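OXA-46 oxacillinase (Pseudomonas aeruginosa, PDB 3IF6) probably hydrolyses the beta-lactam ring of penicillin-type antibiotics to substituted beta-amino acids, as a class D serine beta-lactamase. Local coordinates at residues S72-P77 / G156-D161; A85-D90 / E126-D131; M197-G202 / L207-G212; A255-R258 / A262-P265. All blocks are in the same frame, centred on the assembly; numbering follows the deposited sequence.

Contact 1. Residues S72-P77 / G156-D161; sequences STFKIP and GDYWID
Three aromatic side chains, Phe-74 from one segment and Tyr-158 and Trp-159 from the other, make up this contact, and they meet in two ring-to-ring geometries. Phe-74 and Tyr-158 form an offset edge-to-face pair, with planes at 76° and centroids 5.1 Å apart; the edge of Tyr-158 is turned to the face of Phe-74. CE1 and the hydroxyl of the tyrosine do the touching, CE1 lying 3.3 Å from Phe-74 CZ. Phe-74 and the five-membered ring of Trp-159 are instead almost parallel (1°), but slid so far apart that they barely overlap.

Apolar contact with Trp-159 therefore falls to its CB, 3.4 Å from Phe-74 CD2. Phe-74 has CG anti to its amide nitrogen (chi1 -170°), which carries the ring out toward the loop. Within the loop, Trp-159 CE3 lies above one face of the Tyr-158 ring, toward its rim.

The polar group at the contact is Tyr-158 OH, at the edge of the Phe-74 ring and near its plane, 3.2 Å from Phe-74 CZ. It is buried, and the model offers it no hydrogen-bonding partner.

His-78 and Tyr-146 extend the cluster around Phe-74. Ser-72, predicted to form the acyl-ester intermediate, and Lys-75 bracket this phenylalanine in the Ser-Thr-Phe-Lys sequence, the S-x-x-K motif of the serine beta-lactamase active site.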
loop_
_atom_site.group_PDB
_atom_site.type_symbol
_atom_site.label_atom_id
_atom_site.label_comp_id
_atom_site.label_asym_id
_atom_site.label_seq_id
_atom_site.Cartn_x
_atom_site.Cartn_y
_atom_site.Cartn_z
ATOM N N SER B 72 15.941 -9.112 8.938
ATOM C CA SER B 72 14.859 -8.152 8.896
ATOM C C SER B 72 13.692 -8.547 8.041
ATOM O O SER B 72 12.711 -7.901 8.073
ATOM C CB SER B 72 15.335 -6.736 8.640
ATOM O OG SER B 72 15.900 -6.181 9.804
ATOM N N THR B 73 13.822 -9.599 7.259
ATOM C CA THR B 73 12.655 -10.172 6.546
ATOM C C THR B 73 11.628 -10.786 7.526
ATOM O O THR B 73 10.475 -11.007 7.167
ATOM C CB THR B 73 13.038 -11.183 5.374
ATOM O OG1 THR B 73 13.524 -12.424 5.893
ATOM C CG2 THR B 73 14.051 -10.590 4.418
ATOM N N PHE B 74 12.050 -11.053 8.762
ATOM C CA PHE B 74 11.180 -11.565 9.837
ATOM C C PHE B 74 10.268 -10.475 10.441
ATOM O O PHE B 74 9.424 -10.774 11.299
ATOM C CB PHE B 74 12.014 -12.222 10.948
ATOM C CG PHE B 74 11.183 -12.997 11.968
ATOM C CD1 PHE B 74 10.655 -14.250 11.653
ATOM C CD2 PHE B 74 10.926 -12.471 13.232
ATOM C CE1 PHE B 74 9.865 -14.960 12.578
ATOM C CE2 PHE B 74 10.133 -13.165 14.167
ATOM C CZ PHE B 74 9.604 -14.406 13.842
ATOM N N LYS B 75 10.443 -9.218 10.000
ATOM C CA LYS B 75 9.585 -8.086 10.443
ATOM C C LYS B 75 8.182 -8.286 9.904
ATOM O O LYS B 75 7.203 -7.881 10.538
ATOM C CB LYS B 75 10.134 -6.727 10.000
ATOM C CG LYS B 75 11.341 -6.215 10.796
ATOM C CD LYS B 75 11.830 -4.896 10.187
ATOM C CE LYS B 75 12.801 -4.169 11.094
ATOM N NZ LYS B 75 13.276 -2.917 10.442
ATOM N N ILE B 76 8.071 -8.952 8.757
ATOM C CA ILE B 76 6.728 -9.359 8.238
ATOM C C ILE B 76 5.922 -10.284 9.201
ATOM O O ILE B 76 4.895 -9.861 9.746
ATOM C CB ILE B 76 6.830 -9.931 6.810
ATOM C CG1 ILE B 76 7.570 -8.913 5.928
ATOM C CG2 ILE B 76 5.450 -10.260 6.267
ATOM C CD1 ILE B 76 8.077 -9.443 4.616
ATOM N N PRO B 77 6.374 -11.542 9.423
ATOM C CA PRO B 77 5.624 -12.325 10.441
ATOM C C PRO B 77 5.641 -11.672 11.842
ATOM O O PRO B 77 4.613 -11.694 12.562
ATOM C CB PRO B 77 6.363 -13.675 10.476
ATOM C CG PRO B 77 7.735 -13.421 9.824
ATOM C CD PRO B 77 7.497 -12.314 8.825
ATOM N N GLY B 156 16.690 -14.789 23.000
ATOM C CA GLY B 156 17.339 -13.677 22.277
ATOM C C GLY B 156 16.676 -13.311 20.948
ATOM O O GLY B 156 15.532 -13.710 20.692
ATOM N N ASP B 157 17.390 -12.549 20.107
ATOM C CA ASP B 157 16.865 -12.109 18.803
ATOM C C ASP B 157 16.888 -13.287 17.812
ATOM O O ASP B 157 17.784 -13.396 16.939
ATOM C CB ASP B 157 17.659 -10.908 18.258
ATOM C CG ASP B 157 17.442 -9.602 19.071
ATOM O OD1 ASP B 157 17.805 -8.506 18.562
ATOM O OD2 ASP B 157 16.940 -9.651 20.220
ATOM N N TYR B 158 15.899 -14.172 17.938
ATOM C CA TYR B 158 15.964 -15.472 17.255
ATOM C C TYR B 158 15.930 -15.416 15.712
ATOM O O TYR B 158 16.319 -16.372 15.037
ATOM C CB TYR B 158 14.890 -16.403 17.781
ATOM C CG TYR B 158 13.478 -15.911 17.575
ATOM C CD1 TYR B 158 12.778 -16.219 16.417
ATOM C CD2 TYR B 158 12.822 -15.160 18.568
ATOM C CE1 TYR B 158 11.478 -15.785 16.236
ATOM C CE2 TYR B 158 11.519 -14.695 18.383
ATOM C CZ TYR B 158 10.858 -15.030 17.221
ATOM O OH TYR B 158 9.575 -14.604 17.033
ATOM N N TRP B 159 15.481 -14.278 15.178
ATOM C CA TRP B 159 15.323 -14.068 13.769
ATOM C C TRP B 159 16.638 -13.639 13.066
ATOM O O TRP B 159 16.703 -13.636 11.846
ATOM C CB TRP B 159 14.243 -13.007 13.588
ATOM C CG TRP B 159 14.531 -11.724 14.374
ATOM C CD1 TRP B 159 15.274 -10.668 13.943
ATOM C CD2 TRP B 159 14.099 -11.389 15.709
ATOM N NE1 TRP B 159 15.343 -9.708 14.916
ATOM C CE2 TRP B 159 14.628 -10.115 16.009
ATOM C CE3 TRP B 159 13.316 -12.035 16.675
ATOM C CZ2 TRP B 159 14.403 -9.469 17.248
ATOM C CZ3 TRP B 159 13.099 -11.406 17.897
ATOM C CH2 TRP B 159 13.624 -10.131 18.167
ATOM N N ILE B 160 17.671 -13.283 13.826
ATOM C CA ILE B 160 18.983 -12.925 13.270
ATOM C C ILE B 160 20.200 -13.664 13.931
ATOM O O ILE B 160 21.312 -13.696 13.364
ATOM C CB ILE B 160 19.210 -11.357 13.299
ATOM C CG1 ILE B 160 20.301 -10.923 12.290
ATOM C CG2 ILE B 160 19.492 -10.854 14.727
ATOM C CD1 ILE B 160 20.239 -9.454 11.892
ATOM N N ASP B 161 19.999 -14.237 15.116
ATOM C CA ASP B 161 21.116 -14.847 15.882
ATOM C C ASP B 161 21.447 -16.301 15.482
ATOM O O ASP B 161 22.382 -16.898 16.019
ATOM C CB ASP B 161 20.872 -14.747 17.415
ATOM C CG ASP B 161 19.780 -15.706 17.920
ATOM O OD1 ASP B 161 19.214 -16.482 17.136
ATOM O OD2 ASP B 161 19.456 -15.690 19.110
#

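Contact 2. Residues A85-D90 / E126-D131; sequences ADAVRD and ELFAKD
Ala-87 and Val-88 rest against Phe-128 and Asp-131 of helix 122-144 at the point where the chain has just left helix 75-84 through a Schellman motif. The evidence for that motif is at Asp-86, the first residue to leave helical geometry: its phi is positive (47°), and two bonds run back into the last helical turn. The cap turns the chain so that the residues after it come up beside the second helix.

Ala-87 follows, its methyl group directed at that helix. CB packs on the CB of Asp-131, 3.8 Å away, and lies 4.2 Å from CD1 of Phe-128. Its carbonyl oxygen stands 3.9 Å from Phe-128 CE1, and the polar link there is made by a water. This molecule donates to Ala-87 O at 2.7 Å and to Asp-131 OD2 at 2.8 Å, using one hydrogen for each, and so ties the loop carbonyl to the helix carboxylate without a direct bond.

Val-88 completes the contact. Leu-113 touches both Val-88 and Phe-128, and Ala-82 of helix 75-84 also packs on the pair, so the valine and the phenylalanine belong to one apolar cluster where helices 75-84, 113-118 and 122-144 meet. Phe-128 has CG beside its amide nitrogen (chi1 -74°), which swings the ring end nearer to the loop than its CB bond alone would bring it. The two side chains run obliquely past each other, and Val-88 CB meets Phe-128 CE1 at 3.8 Å while Val-88 CG1 lies 3.9 Å from Phe-128 CZ.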
loop_
_atom_site.group_PDB
_atom_site.type_symbol
_atom_site.label_atom_id
_atom_site.label_comp_id
_atom_site.label_asym_id
_atom_site.label_seq_id
_atom_site.Cartn_x
_atom_site.Cartn_y
_atom_site.Cartn_z
ATOM N N ALA B 85 -0.794 -10.285 19.381
ATOM C CA ALA B 85 -0.540 -10.330 20.823
ATOM C C ALA B 85 -0.791 -9.006 21.512
ATOM O O ALA B 85 -0.511 -8.848 22.703
ATOM C CB ALA B 85 0.880 -10.753 21.071
ATOM N N ASP B 86 -1.305 -8.041 20.749
ATOM C CA ASP B 86 -1.482 -6.648 21.210
ATOM C C ASP B 86 -0.229 -6.091 21.913
ATOM O O ASP B 86 -0.312 -5.337 22.901
ATOM C CB ASP B 86 -2.756 -6.478 22.063
ATOM C CG ASP B 86 -3.161 -5.014 22.208
ATOM O OD1 ASP B 86 -3.167 -4.511 23.365
ATOM O OD2 ASP B 86 -3.415 -4.355 21.151
ATOM N N ALA B 87 0.930 -6.495 21.401
ATOM C CA ALA B 87 2.190 -5.843 21.716
ATOM C C ALA B 87 2.284 -4.492 20.953
ATOM O O ALA B 87 3.050 -3.617 21.327
ATOM C CB ALA B 87 3.374 -6.777 21.357
ATOM N N VAL B 88 1.520 -4.369 19.866
ATOM C CA VAL B 88 1.227 -3.090 19.208
ATOM C C VAL B 88 -0.274 -3.054 18.869
ATOM O O VAL B 88 -0.908 -4.081 18.596
ATOM C CB VAL B 88 2.146 -2.806 17.964
ATOM C CG1 VAL B 88 2.022 -3.894 16.879
ATOM C CG2 VAL B 88 1.940 -1.391 17.400
ATOM N N ARG B 89 -0.840 -1.852 18.923
ATOM C CA ARG B 89 -2.273 -1.661 18.788
ATOM C C ARG B 89 -2.686 -1.439 17.313
ATOM O O ARG B 89 -3.615 -2.071 16.798
ATOM C CB ARG B 89 -2.638 -0.475 19.674
ATOM C CG ARG B 89 -4.053 0.028 19.629
ATOM C CD ARG B 89 -4.229 0.985 20.834
ATOM N NE ARG B 89 -3.085 1.894 21.065
ATOM C CZ ARG B 89 -2.268 1.850 22.123
ATOM N NH1 ARG B 89 -2.423 0.932 23.062
ATOM N NH2 ARG B 89 -1.276 2.723 22.234
ATOM N N ASP B 90 -1.978 -0.542 16.647
ATOM C CA ASP B 90 -2.228 -0.258 15.252
ATOM C C ASP B 90 -1.070 0.573 14.715
ATOM O O ASP B 90 -0.051 0.735 15.394
ATOM C CB ASP B 90 -3.581 0.462 15.047
ATOM C CG ASP B 90 -3.718 1.763 15.883
ATOM O OD1 ASP B 90 -4.866 2.105 16.216
ATOM O OD2 ASP B 90 -2.716 2.445 16.203
ATOM N N GLU B 126 12.493 -5.878 19.401
ATOM C CA GLU B 126 12.963 -6.555 20.605
ATOM C C GLU B 126 11.958 -6.417 21.742
ATOM O O GLU B 126 11.699 -7.396 22.443
ATOM C CB GLU B 126 14.320 -6.016 21.038
ATOM C CG GLU B 126 15.413 -6.553 20.191
ATOM C CD GLU B 126 16.762 -6.078 20.576
ATOM O OE1 GLU B 126 16.873 -5.108 21.353
ATOM O OE2 GLU B 126 17.729 -6.695 20.088
ATOM N N LEU B 127 11.393 -5.217 21.912
ATOM C CA LEU B 127 10.266 -5.021 22.833
ATOM C C LEU B 127 8.995 -5.815 22.428
ATOM O O LEU B 127 8.254 -6.266 23.299
ATOM C CB LEU B 127 9.957 -3.524 23.047
ATOM C CG LEU B 127 8.615 -3.079 23.676
ATOM C CD1 LEU B 127 8.419 -3.567 25.139
ATOM C CD2 LEU B 127 8.468 -1.564 23.577
ATOM N N PHE B 128 8.734 -5.974 21.128
ATOM C CA PHE B 128 7.623 -6.826 20.681
ATOM C C PHE B 128 7.903 -8.249 21.166
ATOM O O PHE B 128 7.013 -8.914 21.696
ATOM C CB PHE B 128 7.503 -6.876 19.158
ATOM C CG PHE B 128 6.950 -5.625 18.506
ATOM C CD1 PHE B 128 6.308 -4.634 19.232
ATOM C CD2 PHE B 128 7.029 -5.486 17.113
ATOM C CE1 PHE B 128 5.795 -3.492 18.573
ATOM C CE2 PHE B 128 6.513 -4.357 16.450
ATOM C CZ PHE B 128 5.903 -3.366 17.174
ATOM N N ALA B 129 9.147 -8.704 20.954
ATOM C CA ALA B 129 9.593 -10.037 21.327
ATOM C C ALA B 129 9.402 -10.283 22.821
ATOM O O ALA B 129 8.888 -11.329 23.213
ATOM C CB ALA B 129 11.048 -10.237 20.929
ATOM N N LYS B 130 9.809 -9.305 23.634
ATOM C CA LYS B 130 9.563 -9.266 25.077
ATOM C C LYS B 130 8.071 -9.565 25.413
ATOM O O LYS B 130 7.762 -10.566 26.086
ATOM C CB LYS B 130 9.991 -7.884 25.605
ATOM C CG LYS B 130 10.897 -7.853 26.840
ATOM C CD LYS B 130 12.323 -8.413 26.557
ATOM C CE LYS B 130 13.269 -7.469 25.733
ATOM N NZ LYS B 130 13.619 -8.023 24.375
ATOM N N ASP B 131 7.162 -8.726 24.912
ATOM C CA ASP B 131 5.739 -8.794 25.248
ATOM C C ASP B 131 5.044 -10.047 24.734
ATOM O O ASP B 131 4.180 -10.624 25.417
ATOM C CB ASP B 131 5.006 -7.550 24.737
ATOM C CG ASP B 131 5.396 -6.285 25.492
ATOM O OD1 ASP B 131 6.087 -6.368 26.544
ATOM O OD2 ASP B 131 5.006 -5.193 25.027
HETATM O O HOH W 1 5.184 -3.445 22.889
#

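Contact 3. Residues M197-G202 / L207-G212; sequences MITEAG and LRAKTG. With EDO (1,2-ethanediol), chain J.
Leu-207 lays its CD2 branch across Thr-199, 3.4 Å from the OG1 of that residue, and passes at a slant over Glu-200, whose CB is 4.1 Å from Leu-207 CB. The leucine has CG opposite its backbone N (chi1 179°), which leads CD2 to Thr-199. Two neighbours for one leucine mark a classic beta bulge: Thr-199 and Glu-200 both face Leu-207, and the register shifts by one between the Ile-198/Arg-208 and Glu-200/Leu-207 pairs. Thr-199 N donates to Leu-207 O at 3.0 Å with an angle of 160° at the hydrogen, whereas Leu-207 N reaches Glu-200 O along a more bent path (137°). Before the bulge, Ala-209 N donates to Met-197 O, and Met-197 CB packs on Arg-208 CB at 3.8 Å.

This is the hairpin of strands 198-201 and 206-213 at the edge of the central sheet. The second strand carries Lys-210, Thr-211 and Gly-212, the K-T-G motif of serine beta-lactamases, and Lys-210 packs on Ser-72 and Lys-75. The other subunit hydrogen-bonds to the backbone of Ala-201, in the first strand.

On the Ile-198 face, that isoleucine and Arg-208 lie side by side and point the same way, with Ile-198 CG1 3.8 Å from Arg-208 NH1. The guanidinium is held by Lys-194 O and by salt bridges to Glu-225 and to an acidic side chain of the other subunit. On the Glu-200 face the carboxylate is paired with Arg-254. An ethanediol, probably from the crystallisation liquor, donates a weak bond from O2 to Ala-209 O.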
loop_
_atom_site.group_PDB
_atom_site.type_symbol
_atom_site.label_atom_id
_atom_site.label_comp_id
_atom_site.label_asym_id
_atom_site.label_seq_id
_atom_site.Cartn_x
_atom_site.Cartn_y
_atom_site.Cartn_z
ATOM N N MET B 197 4.591 -3.083 3.920
ATOM C CA MET B 197 5.575 -3.592 2.953
ATOM C C MET B 197 5.783 -2.775 1.705
ATOM O O MET B 197 6.772 -2.996 0.972
ATOM C CB MET B 197 5.211 -5.008 2.536
ATOM C CG MET B 197 5.408 -5.993 3.673
ATOM S SD MET B 197 4.745 -7.603 3.313
ATOM C CE MET B 197 5.843 -8.093 1.935
ATOM N N ILE B 198 4.877 -1.833 1.432
ATOM C CA ILE B 198 4.980 -1.033 0.209
ATOM C C ILE B 198 6.297 -0.258 0.153
ATOM O O ILE B 198 6.585 0.591 1.010
ATOM C CB ILE B 198 3.767 -0.062 0.022
ATOM C CG1 ILE B 198 2.457 -0.852 -0.111
ATOM C CG2 ILE B 198 4.023 0.907 -1.179
ATOM C CD1 ILE B 198 1.263 -0.135 0.389
ATOM N N THR B 199 7.095 -0.541 -0.872
ATOM C CA THR B 199 8.284 0.251 -1.084
ATOM C C THR B 199 8.152 1.153 -2.295
ATOM O O THR B 199 8.912 2.095 -2.454
ATOM C CB THR B 199 9.574 -0.641 -1.187
ATOM O OG1 THR B 199 9.597 -1.307 -2.455
ATOM C CG2 THR B 199 9.553 -1.669 -0.117
ATOM N N GLU B 200 7.213 0.840 -3.171
ATOM C CA GLU B 200 7.087 1.552 -4.461
ATOM C C GLU B 200 5.798 1.138 -5.083
ATOM O O GLU B 200 5.304 0.070 -4.769
ATOM C CB GLU B 200 8.208 1.187 -5.419
ATOM C CG GLU B 200 8.601 2.323 -6.341
ATOM C CD GLU B 200 9.684 1.932 -7.345
ATOM O OE1 GLU B 200 10.558 1.071 -7.031
ATOM O OE2 GLU B 200 9.694 2.533 -8.450
ATOM N N ALA B 201 5.231 2.007 -5.922
ATOM C CA ALA B 201 3.996 1.720 -6.659
ATOM C C ALA B 201 3.849 2.660 -7.837
ATOM O O ALA B 201 4.427 3.737 -7.859
ATOM C CB ALA B 201 2.762 1.783 -5.755
ATOM N N GLY B 202 3.089 2.215 -8.830
ATOM C CA GLY B 202 2.695 3.048 -9.990
ATOM C C GLY B 202 1.199 2.928 -10.176
ATOM O O GLY B 202 0.494 2.361 -9.322
ATOM N N LEU B 207 4.594 -2.679 -5.625
ATOM C CA LEU B 207 5.772 -3.373 -5.068
ATOM C C LEU B 207 5.775 -3.440 -3.533
ATOM O O LEU B 207 5.865 -2.416 -2.870
ATOM C CB LEU B 207 7.069 -2.736 -5.569
ATOM C CG LEU B 207 8.375 -3.379 -5.036
ATOM C CD1 LEU B 207 8.496 -4.925 -5.282
ATOM C CD2 LEU B 207 9.602 -2.656 -5.551
ATOM N N ARG B 208 5.659 -4.657 -2.998
ATOM C CA ARG B 208 5.653 -4.952 -1.545
ATOM C C ARG B 208 6.823 -5.892 -1.158
ATOM O O ARG B 208 6.768 -7.079 -1.457
ATOM C CB ARG B 208 4.331 -5.607 -1.113
ATOM C CG ARG B 208 3.060 -4.853 -1.502
ATOM C CD ARG B 208 1.829 -5.583 -0.986
ATOM N NE ARG B 208 0.625 -5.189 -1.706
ATOM C CZ ARG B 208 -0.261 -4.263 -1.317
ATOM N NH1 ARG B 208 -0.114 -3.583 -0.177
ATOM N NH2 ARG B 208 -1.306 -4.009 -2.092
ATOM N N ALA B 209 7.845 -5.353 -0.471
ATOM C CA ALA B 209 9.111 -6.036 -0.262
ATOM C C ALA B 209 9.796 -5.600 1.036
ATOM O O ALA B 209 9.443 -4.563 1.593
ATOM C CB ALA B 209 10.052 -5.801 -1.455
ATOM N N LYS B 210 10.754 -6.429 1.495
ATOM C CA LYS B 210 11.604 -6.208 2.651
ATOM C C LYS B 210 13.024 -6.746 2.356
ATOM O O LYS B 210 13.189 -7.883 1.881
ATOM C CB LYS B 210 11.016 -6.920 3.853
ATOM C CG LYS B 210 11.657 -6.571 5.191
ATOM C CD LYS B 210 11.434 -5.112 5.534
ATOM C CE LYS B 210 12.495 -4.641 6.468
ATOM N NZ LYS B 210 13.500 -3.849 5.778
ATOM N N THR B 211 14.039 -5.909 2.587
ATOM C CA THR B 211 15.420 -6.292 2.402
ATOM C C THR B 211 15.871 -6.979 3.684
ATOM O O THR B 211 15.265 -6.795 4.748
ATOM C CB THR B 211 16.338 -5.074 2.030
ATOM O OG1 THR B 211 16.202 -4.043 3.011
ATOM C CG2 THR B 211 15.989 -4.489 0.667
ATOM N N GLY B 212 16.901 -7.807 3.586
ATOM C CA GLY B 212 17.429 -8.524 4.763
ATOM C C GLY B 212 18.945 -8.501 4.723
ATOM O O GLY B 212 19.520 -8.495 3.648
HETATM C C1 EDO J . 9.450 -0.981 3.925
HETATM O O1 EDO J . 8.120 -1.100 4.409
HETATM C C2 EDO J . 9.915 -2.361 3.547
HETATM O O2 EDO J . 10.919 -2.141 2.548
#

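Contact 4. Residues A255-R258 / A262-P265; sequences AILR and ALPP
Arg-258 and Leu-263 run obliquely across each other, with CG of the arginine pressed against CB of the leucine at 3.4 Å. Both side chains have an unusual first torsion: chi1 is -93° in Arg-258 and -104° in Leu-263, each well removed from a staggered value. That departure at both partners goes with the close approach of Arg-258 CG to Leu-263 CB. Farther out, Arg-258 bends at chi3 (-60°), so that its chain turns past the tail. Its CD comes 3.3 Å from Pro-264 O and 3.9 Å from Pro-265 CA, and the same proline carbonyl lies at the edge of the guanidinium, close to its plane. At 3.8 Å, Arg-258 NH1 is too far from Pro-264 O for a direct hydrogen bond, and it stands equally far from Leu-263 CD1.

The segments are the end of helix 247-259, about its last turn, and the C-terminal tail, which passes across the helix end and settles against the central sheet. Leu-257 and Ala-262 both touch Val-231 of strand 229-238, and Leu-263 touches Ile-224 of strand 217-226. The turn between helix and tail is closed by Ala-262 N, which donates to Leu-257 O, five residues earlier, at a short 2.6 Å. The carbonyl of Ala-262 in turn accepts from the indole of Trp-226.

Leu-257 CB faces the tail. From there it meets the methyl of Ala-262 and CG of Leu-263, each 4.2 Å from Leu-257 CB.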
loop_
_atom_site.group_PDB
_atom_site.type_symbol
_atom_site.label_atom_id
_atom_site.label_comp_id
_atom_site.label_asym_id
_atom_site.label_seq_id
_atom_site.Cartn_x
_atom_site.Cartn_y
_atom_site.Cartn_z
ATOM N N ALA B 255 16.615 -6.749 -12.117
ATOM C CA ALA B 255 16.997 -7.079 -13.492
ATOM C C ALA B 255 16.277 -8.344 -13.999
ATOM O O ALA B 255 15.794 -8.384 -15.140
ATOM C CB ALA B 255 18.509 -7.209 -13.638
ATOM N N ILE B 256 16.196 -9.358 -13.142
ATOM C CA ILE B 256 15.403 -10.546 -13.421
ATOM C C ILE B 256 13.900 -10.173 -13.578
ATOM O O ILE B 256 13.309 -10.462 -14.617
ATOM C CB ILE B 256 15.665 -11.627 -12.368
ATOM C CG1 ILE B 256 17.153 -12.007 -12.389
ATOM C CG2 ILE B 256 14.744 -12.848 -12.568
ATOM C CD1 ILE B 256 17.617 -12.841 -11.193
ATOM N N LEU B 257 13.299 -9.493 -12.591
ATOM C CA LEU B 257 11.916 -9.033 -12.726
ATOM C C LEU B 257 11.663 -8.259 -14.013
ATOM O O LEU B 257 10.616 -8.450 -14.639
ATOM C CB LEU B 257 11.438 -8.212 -11.533
ATOM C CG LEU B 257 11.406 -8.872 -10.157
ATOM C CD1 LEU B 257 11.319 -7.779 -9.100
ATOM C CD2 LEU B 257 10.305 -9.947 -9.986
ATOM N N ARG B 258 12.597 -7.403 -14.422
ATOM C CA ARG B 258 12.414 -6.693 -15.693
ATOM C C ARG B 258 12.495 -7.610 -16.936
ATOM O O ARG B 258 11.696 -7.449 -17.845
ATOM C CB ARG B 258 13.302 -5.444 -15.813
ATOM C CG ARG B 258 12.593 -4.133 -15.341
ATOM C CD ARG B 258 13.370 -2.827 -15.643
ATOM N NE ARG B 258 14.672 -2.848 -14.991
ATOM C CZ ARG B 258 15.002 -2.206 -13.868
ATOM N NH1 ARG B 258 14.127 -1.413 -13.253
ATOM N NH2 ARG B 258 16.235 -2.348 -13.368
ATOM N N ALA B 262 8.176 -8.028 -15.325
ATOM C CA ALA B 262 7.426 -7.843 -14.091
ATOM C C ALA B 262 7.694 -6.488 -13.404
ATOM O O ALA B 262 7.169 -6.238 -12.323
ATOM C CB ALA B 262 7.644 -9.024 -13.137
ATOM N N LEU B 263 8.489 -5.632 -14.056
ATOM C CA LEU B 263 8.797 -4.271 -13.592
ATOM C C LEU B 263 8.814 -3.310 -14.764
ATOM O O LEU B 263 9.234 -3.692 -15.853
ATOM C CB LEU B 263 10.185 -4.192 -12.941
ATOM C CG LEU B 263 10.459 -4.112 -11.428
ATOM C CD1 LEU B 263 11.900 -3.689 -11.267
ATOM C CD2 LEU B 263 9.553 -3.136 -10.667
ATOM N N PRO B 264 8.396 -2.046 -14.548
ATOM C CA PRO B 264 8.529 -1.077 -15.641
ATOM C C PRO B 264 9.988 -0.650 -15.811
ATOM O O PRO B 264 10.786 -0.833 -14.901
ATOM C CB PRO B 264 7.676 0.103 -15.169
ATOM C CG PRO B 264 7.666 0.004 -13.682
ATOM C CD PRO B 264 7.806 -1.446 -13.332
ATOM N N PRO B 265 10.348 -0.085 -16.973
ATOM C CA PRO B 265 11.736 0.393 -17.059
ATOM C C PRO B 265 11.967 1.719 -16.334
ATOM O O PRO B 265 11.075 2.251 -15.647
ATOM C CB PRO B 265 11.954 0.580 -18.569
ATOM C CG PRO B 265 10.592 0.870 -19.110
ATOM C CD PRO B 265 9.600 0.131 -18.231
#

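Contacts 1 and 3 bring together the two active-site motifs: Ser-72 O lies 3.3 Å from Lys-210 CG, and Lys-75 CD 3.8 Å from Lys-210 CE, with Ile-76 on Met-197 as added packing. Contacts 1 and 2 share the neighbourhood of helix 122-144, where Trp-159 packs on Ala-129; their centres are 14 Å apart. Contact 4 touches none of the others, although its nearest atoms come within about 5 Å of contact 3. Contacts 1, 2 and 3 are buried; contact 4 is partly buried and lies away from the active-site serine. Contact 1 is aromatic, contact 2 apolar with a water bridge at its exposed aspartate, contact 3 rests on strand hydrogen bonds, and contact 4 on one backbone bond and a partly exposed arginine.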